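Local coordinates for protein transcriptional regulator, LacI family (Corynebacterium glutamicum, PDB 3H5T) that activates transcription in an inositol-dependent manner, binding a palindromic promoter motif to control genes of inositol phosphate synthesis and cell wall biogenesis, at residues T270-L284 against L298-R312. Sequence-based numbering, arbitrary orientation.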
loop_
_atom_site.group_PDB
_atom_site.type_symbol
_atom_site.label_atom_id
_atom_site.label_comp_id
_atom_site.label_asym_id
_atom_site.label_seq_id
_atom_site.Cartn_x
_atom_site.Cartn_y
_atom_site.Cartn_z
ATOM N N THR A 270 -15.109 4.214 -23.554
ATOM C CA THR A 270 -14.715 5.613 -23.478
ATOM C C THR A 270 -13.935 5.909 -22.197
ATOM O O THR A 270 -13.252 6.933 -22.102
ATOM C CB THR A 270 -15.951 6.540 -23.532
ATOM O OG1 THR A 270 -16.774 6.313 -22.382
ATOM C CG2 THR A 270 -16.766 6.266 -24.794
ATOM N N ALA A 271 -14.038 5.010 -21.220
ATOM C CA ALA A 271 -13.344 5.186 -19.947
ATOM C C ALA A 271 -12.967 3.859 -19.307
ATOM O O ALA A 271 -13.627 2.844 -19.534
ATOM C CB ALA A 271 -14.210 5.989 -18.986
ATOM N N VAL A 272 -11.906 3.878 -18.502
ATOM C CA VAL A 272 -11.442 2.682 -17.807
ATOM C C VAL A 272 -11.137 3.005 -16.349
ATOM O O VAL A 272 -10.269 3.833 -16.061
ATOM C CB VAL A 272 -10.158 2.108 -18.458
ATOM C CG1 VAL A 272 -9.520 1.066 -17.541
ATOM C CG2 VAL A 272 -10.492 1.485 -19.807
ATOM N N LEU A 273 -11.855 2.360 -15.432
ATOM C CA LEU A 273 -11.626 2.570 -14.004
ATOM C C LEU A 273 -10.732 1.458 -13.467
ATOM O O LEU A 273 -11.066 0.282 -13.570
ATOM C CB LEU A 273 -12.952 2.584 -13.228
ATOM C CG LEU A 273 -12.821 2.720 -11.705
ATOM C CD1 LEU A 273 -14.026 3.430 -11.137
ATOM C CD2 LEU A 273 -12.642 1.351 -11.069
ATOM N N CYS A 274 -9.594 1.843 -12.900
ATOM C CA CYS A 274 -8.641 0.897 -12.340
ATOM C C CYS A 274 -8.747 0.804 -10.827
ATOM O O CYS A 274 -9.029 1.784 -10.145
ATOM C CB CYS A 274 -7.216 1.306 -12.701
ATOM S SG CYS A 274 -6.897 1.332 -14.442
ATOM N N THR A 275 -8.483 -0.386 -10.315
ATOM C CA THR A 275 -8.529 -0.664 -8.895
ATOM C C THR A 275 -7.234 -0.221 -8.206
ATOM O O THR A 275 -7.191 -0.055 -6.977
ATOM C CB THR A 275 -8.740 -2.170 -8.677
ATOM O OG1 THR A 275 -10.107 -2.499 -8.960
ATOM C CG2 THR A 275 -8.404 -2.566 -7.264
ATOM N N VAL A 276 -6.188 -0.017 -9.003
ATOM C CA VAL A 276 -4.894 0.389 -8.466
ATOM C C VAL A 276 -4.119 1.244 -9.485
ATOM O O VAL A 276 -4.156 0.953 -10.678
ATOM C CB VAL A 276 -4.088 -0.885 -8.065
ATOM C CG1 VAL A 276 -2.804 -1.000 -8.873
ATOM C CG2 VAL A 276 -3.811 -0.863 -6.588
ATOM N N ASP A 277 -3.434 2.294 -9.019
ATOM C CA ASP A 277 -2.674 3.182 -9.914
ATOM C C ASP A 277 -1.808 2.439 -10.929
ATOM O O ASP A 277 -1.719 2.846 -12.091
ATOM C CB ASP A 277 -1.755 4.127 -9.128
ATOM C CG ASP A 277 -2.496 5.283 -8.484
ATOM O OD1 ASP A 277 -3.705 5.462 -8.747
ATOM O OD2 ASP A 277 -1.848 6.024 -7.712
ATOM N N ALA A 278 -1.160 1.366 -10.485
ATOM C CA ALA A 278 -0.293 0.584 -11.359
ATOM C C ALA A 278 -1.013 0.230 -12.647
ATOM O O ALA A 278 -0.448 0.350 -13.736
ATOM C CB ALA A 278 0.159 -0.686 -10.656
ATOM N N LEU A 279 -2.262 -0.210 -12.513
ATOM C CA LEU A 279 -3.073 -0.589 -13.664
ATOM C C LEU A 279 -3.322 0.599 -14.584
ATOM O O LEU A 279 -3.335 0.454 -15.810
ATOM C CB LEU A 279 -4.410 -1.177 -13.207
ATOM C CG LEU A 279 -4.406 -2.594 -12.637
ATOM C CD1 LEU A 279 -5.784 -2.900 -12.093
ATOM C CD2 LEU A 279 -4.030 -3.602 -13.713
ATOM N N ALA A 280 -3.533 1.770 -13.991
ATOM C CA ALA A 280 -3.761 2.971 -14.780
ATOM C C ALA A 280 -2.517 3.263 -15.620
ATOM O O ALA A 280 -2.629 3.669 -16.766
ATOM C CB ALA A 280 -4.080 4.165 -13.865
ATOM N N PHE A 281 -1.333 3.049 -15.056
ATOM C CA PHE A 281 -0.106 3.301 -15.802
ATOM C C PHE A 281 0.110 2.300 -16.924
ATOM O O PHE A 281 0.777 2.606 -17.913
ATOM C CB PHE A 281 1.101 3.332 -14.860
ATOM C CG PHE A 281 1.252 4.638 -14.147
ATOM C CD1 PHE A 281 1.845 5.717 -14.780
ATOM C CD2 PHE A 281 0.705 4.821 -12.883
ATOM C CE1 PHE A 281 1.888 6.966 -14.169
ATOM C CE2 PHE A 281 0.741 6.063 -12.261
ATOM C CZ PHE A 281 1.331 7.141 -12.906
ATOM N N GLY A 282 -0.457 1.108 -16.769
ATOM C CA GLY A 282 -0.344 0.103 -17.804
ATOM C C GLY A 282 -1.248 0.526 -18.947
ATOM O O GLY A 282 -1.003 0.192 -20.100
ATOM N N VAL A 283 -2.296 1.271 -18.611
ATOM C CA VAL A 283 -3.252 1.773 -19.589
ATOM C C VAL A 283 -2.653 2.962 -20.334
ATOM O O VAL A 283 -2.962 3.189 -21.508
ATOM C CB VAL A 283 -4.564 2.247 -18.921
ATOM C CG1 VAL A 283 -5.458 2.896 -19.952
ATOM C CG2 VAL A 283 -5.276 1.079 -18.270
ATOM N N LEU A 284 -1.805 3.726 -19.646
ATOM C CA LEU A 284 -1.163 4.893 -20.255
ATOM C C LEU A 284 -0.016 4.432 -21.144
ATOM O O LEU A 284 0.178 4.952 -22.244
ATOM C CB LEU A 284 -0.653 5.848 -19.173
ATOM C CG LEU A 284 -1.750 6.516 -18.333
ATOM C CD1 LEU A 284 -1.148 7.244 -17.130
ATOM C CD2 LEU A 284 -2.530 7.469 -19.211
ATOM N N LEU A 298 -9.142 8.371 -24.184
ATOM C CA LEU A 298 -9.719 7.540 -23.132
ATOM C C LEU A 298 -9.611 8.204 -21.754
ATOM O O LEU A 298 -8.588 8.801 -21.422
ATOM C CB LEU A 298 -8.982 6.189 -23.124
ATOM C CG LEU A 298 -9.559 4.921 -22.483
ATOM C CD1 LEU A 298 -9.663 5.086 -20.987
ATOM C CD2 LEU A 298 -10.916 4.610 -23.104
ATOM N N SER A 299 -10.676 8.113 -20.964
ATOM C CA SER A 299 -10.664 8.670 -19.616
ATOM C C SER A 299 -10.359 7.521 -18.654
ATOM O O SER A 299 -10.992 6.463 -18.725
ATOM C CB SER A 299 -12.020 9.284 -19.266
ATOM O OG SER A 299 -12.260 10.452 -20.024
ATOM N N LEU A 300 -9.391 7.713 -17.765
ATOM C CA LEU A 300 -9.045 6.658 -16.820
ATOM C C LEU A 300 -8.879 7.173 -15.397
ATOM O O LEU A 300 -8.503 8.322 -15.180
ATOM C CB LEU A 300 -7.774 5.929 -17.275
ATOM C CG LEU A 300 -6.406 6.572 -17.078
ATOM C CD1 LEU A 300 -6.064 6.524 -15.620
ATOM C CD2 LEU A 300 -5.339 5.815 -17.859
ATOM N N THR A 301 -9.171 6.311 -14.432
ATOM C CA THR A 301 -9.061 6.658 -13.024
ATOM C C THR A 301 -8.152 5.648 -12.334
ATOM O O THR A 301 -8.015 4.513 -12.785
ATOM C CB THR A 301 -10.444 6.645 -12.338
ATOM O OG1 THR A 301 -11.342 7.508 -13.047
ATOM C CG2 THR A 301 -10.331 7.144 -10.919
ATOM N N GLY A 302 -7.521 6.073 -11.245
ATOM C CA GLY A 302 -6.640 5.191 -10.511
ATOM C C GLY A 302 -7.033 5.123 -9.049
ATOM O O GLY A 302 -8.083 5.637 -8.672
ATOM N N PHE A 303 -6.199 4.482 -8.233
ATOM C CA PHE A 303 -6.443 4.354 -6.803
ATOM C C PHE A 303 -5.109 4.063 -6.113
ATOM O O PHE A 303 -4.429 3.098 -6.460
ATOM C CB PHE A 303 -7.439 3.218 -6.516
ATOM C CG PHE A 303 -7.960 3.204 -5.098
ATOM C CD1 PHE A 303 -9.302 3.477 -4.833
ATOM C CD2 PHE A 303 -7.111 2.930 -4.023
ATOM C CE1 PHE A 303 -9.793 3.475 -3.522
ATOM C CE2 PHE A 303 -7.592 2.927 -2.704
ATOM C CZ PHE A 303 -8.930 3.201 -2.454
ATOM N N ASP A 304 -4.757 4.921 -5.153
ATOM C CA ASP A 304 -3.534 4.849 -4.344
ATOM C C ASP A 304 -2.929 6.226 -4.118
ATOM O O ASP A 304 -2.722 6.645 -2.976
ATOM C CB ASP A 304 -2.466 3.950 -4.975
ATOM C CG ASP A 304 -2.534 2.526 -4.464
ATOM O OD1 ASP A 304 -3.276 2.294 -3.488
ATOM O OD2 ASP A 304 -1.846 1.648 -5.027
ATOM N N GLY A 305 -2.640 6.922 -5.214
ATOM C CA GLY A 305 -2.050 8.243 -5.115
ATOM C C GLY A 305 -0.537 8.205 -4.978
ATOM O O GLY A 305 0.042 9.016 -4.257
ATOM N N THR A 306 0.111 7.268 -5.668
ATOM C CA THR A 306 1.563 7.156 -5.604
ATOM C C THR A 306 2.185 8.420 -6.177
ATOM O O THR A 306 1.535 9.166 -6.911
ATOM C CB THR A 306 2.096 5.918 -6.400
ATOM O OG1 THR A 306 1.824 6.075 -7.802
ATOM C CG2 THR A 306 1.430 4.634 -5.902
ATOM N N HIS A 307 3.447 8.653 -5.836
ATOM C CA HIS A 307 4.194 9.818 -6.294
ATOM C C HIS A 307 4.117 9.988 -7.813
ATOM O O HIS A 307 3.955 11.102 -8.313
ATOM C CB HIS A 307 5.650 9.691 -5.832
ATOM C CG HIS A 307 6.507 10.862 -6.191
ATOM N ND1 HIS A 307 7.002 11.063 -7.464
ATOM C CD2 HIS A 307 6.949 11.904 -5.448
ATOM C CE1 HIS A 307 7.709 12.177 -7.487
ATOM N NE2 HIS A 307 7.693 12.707 -6.277
ATOM N N MET A 308 4.231 8.886 -8.546
ATOM C CA MET A 308 4.155 8.932 -10.004
ATOM C C MET A 308 2.745 9.316 -10.457
ATOM O O MET A 308 2.580 10.047 -11.433
ATOM C CB MET A 308 4.525 7.570 -10.606
ATOM C CG MET A 308 5.891 7.498 -11.270
ATOM S SD MET A 308 6.301 5.816 -11.835
ATOM C CE MET A 308 5.284 5.690 -13.345
ATOM N N ALA A 309 1.724 8.823 -9.764
ATOM C CA ALA A 309 0.352 9.151 -10.143
ATOM C C ALA A 309 0.149 10.659 -10.073
ATOM O O ALA A 309 -0.365 11.267 -11.005
ATOM C CB ALA A 309 -0.641 8.443 -9.223
ATOM N N LEU A 310 0.572 11.256 -8.966
ATOM C CA LEU A 310 0.434 12.691 -8.765
ATOM C C LEU A 310 1.261 13.554 -9.727
ATOM O O LEU A 310 0.857 14.661 -10.061
ATOM C CB LEU A 310 0.759 13.031 -7.304
ATOM C CG LEU A 310 -0.422 12.860 -6.338
ATOM C CD1 LEU A 310 -1.064 11.497 -6.504
ATOM C CD2 LEU A 310 0.059 13.054 -4.909
ATOM N N ALA A 311 2.405 13.052 -10.173
ATOM C CA ALA A 311 3.251 13.788 -11.112
ATOM C C ALA A 311 2.577 13.881 -12.482
ATOM O O ALA A 311 2.722 14.878 -13.193
ATOM C CB ALA A 311 4.599 13.101 -11.250
ATOM N N ARG A 312 1.858 12.825 -12.856
ATOM C CA ARG A 312 1.143 12.780 -14.129
ATOM C C ARG A 312 -0.199 13.454 -13.902
ATOM O O ARG A 312 -0.956 13.690 -14.835
ATOM C CB ARG A 312 0.905 11.325 -14.559
ATOM C CG ARG A 312 1.367 10.993 -15.979
ATOM C CD ARG A 312 0.223 10.841 -16.988
ATOM N NE ARG A 312 -0.631 12.021 -17.062
ATOM C CZ ARG A 312 -1.519 12.246 -18.026
ATOM N NH1 ARG A 312 -1.673 11.377 -19.014
ATOM N NH2 ARG A 312 -2.269 13.341 -17.992
HETATM O O HOH W 1 -0.557 1.066 -7.558
#
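Met308 lays its terminal methyl over one face of the Phe281 ring, CE lying 4.0 Å from the ring centroid in a CH-pi contact, with SD farther out above the same face. Ala309 meets the ring at its edge, its CA 3.6 Å from Phe281 CZ. The Phe303 ring has Asp304 OD1 at its edge, in plane, and a cation-pi partner in Arg224. The carboxylate of Asp277 faces the turn before helix 307-311. Its OD2 takes two backbone N-H groups: Thr306 N at 3.1 Å, nearly in line with the C-O bond, and Gly305 N at 2.8 Å, from above the carboxylate plane. Asp277 N donates to Phe303 O, while OD1 is hydrogen-bonded to Thr316 OG1 in strand 316-318. Deeper in, Leu300 has CG wedged between its backbone N and carbonyl carbon (chi1 77°), and its two methyls reach helix 277-289: CD1 packs on Ala280 CB at 3.5 Å, while CD2 touches Val283 and Leu284. Strands 271-274 and 299-302 run parallel, joined by bonds such as Val272 N to Ser299 O (2.8 Å). With the helix running back between them, they form a beta-alpha-beta crossover of the Rossmann-like, periplasmic-binding-protein-type effector domain of LacI-family regulators.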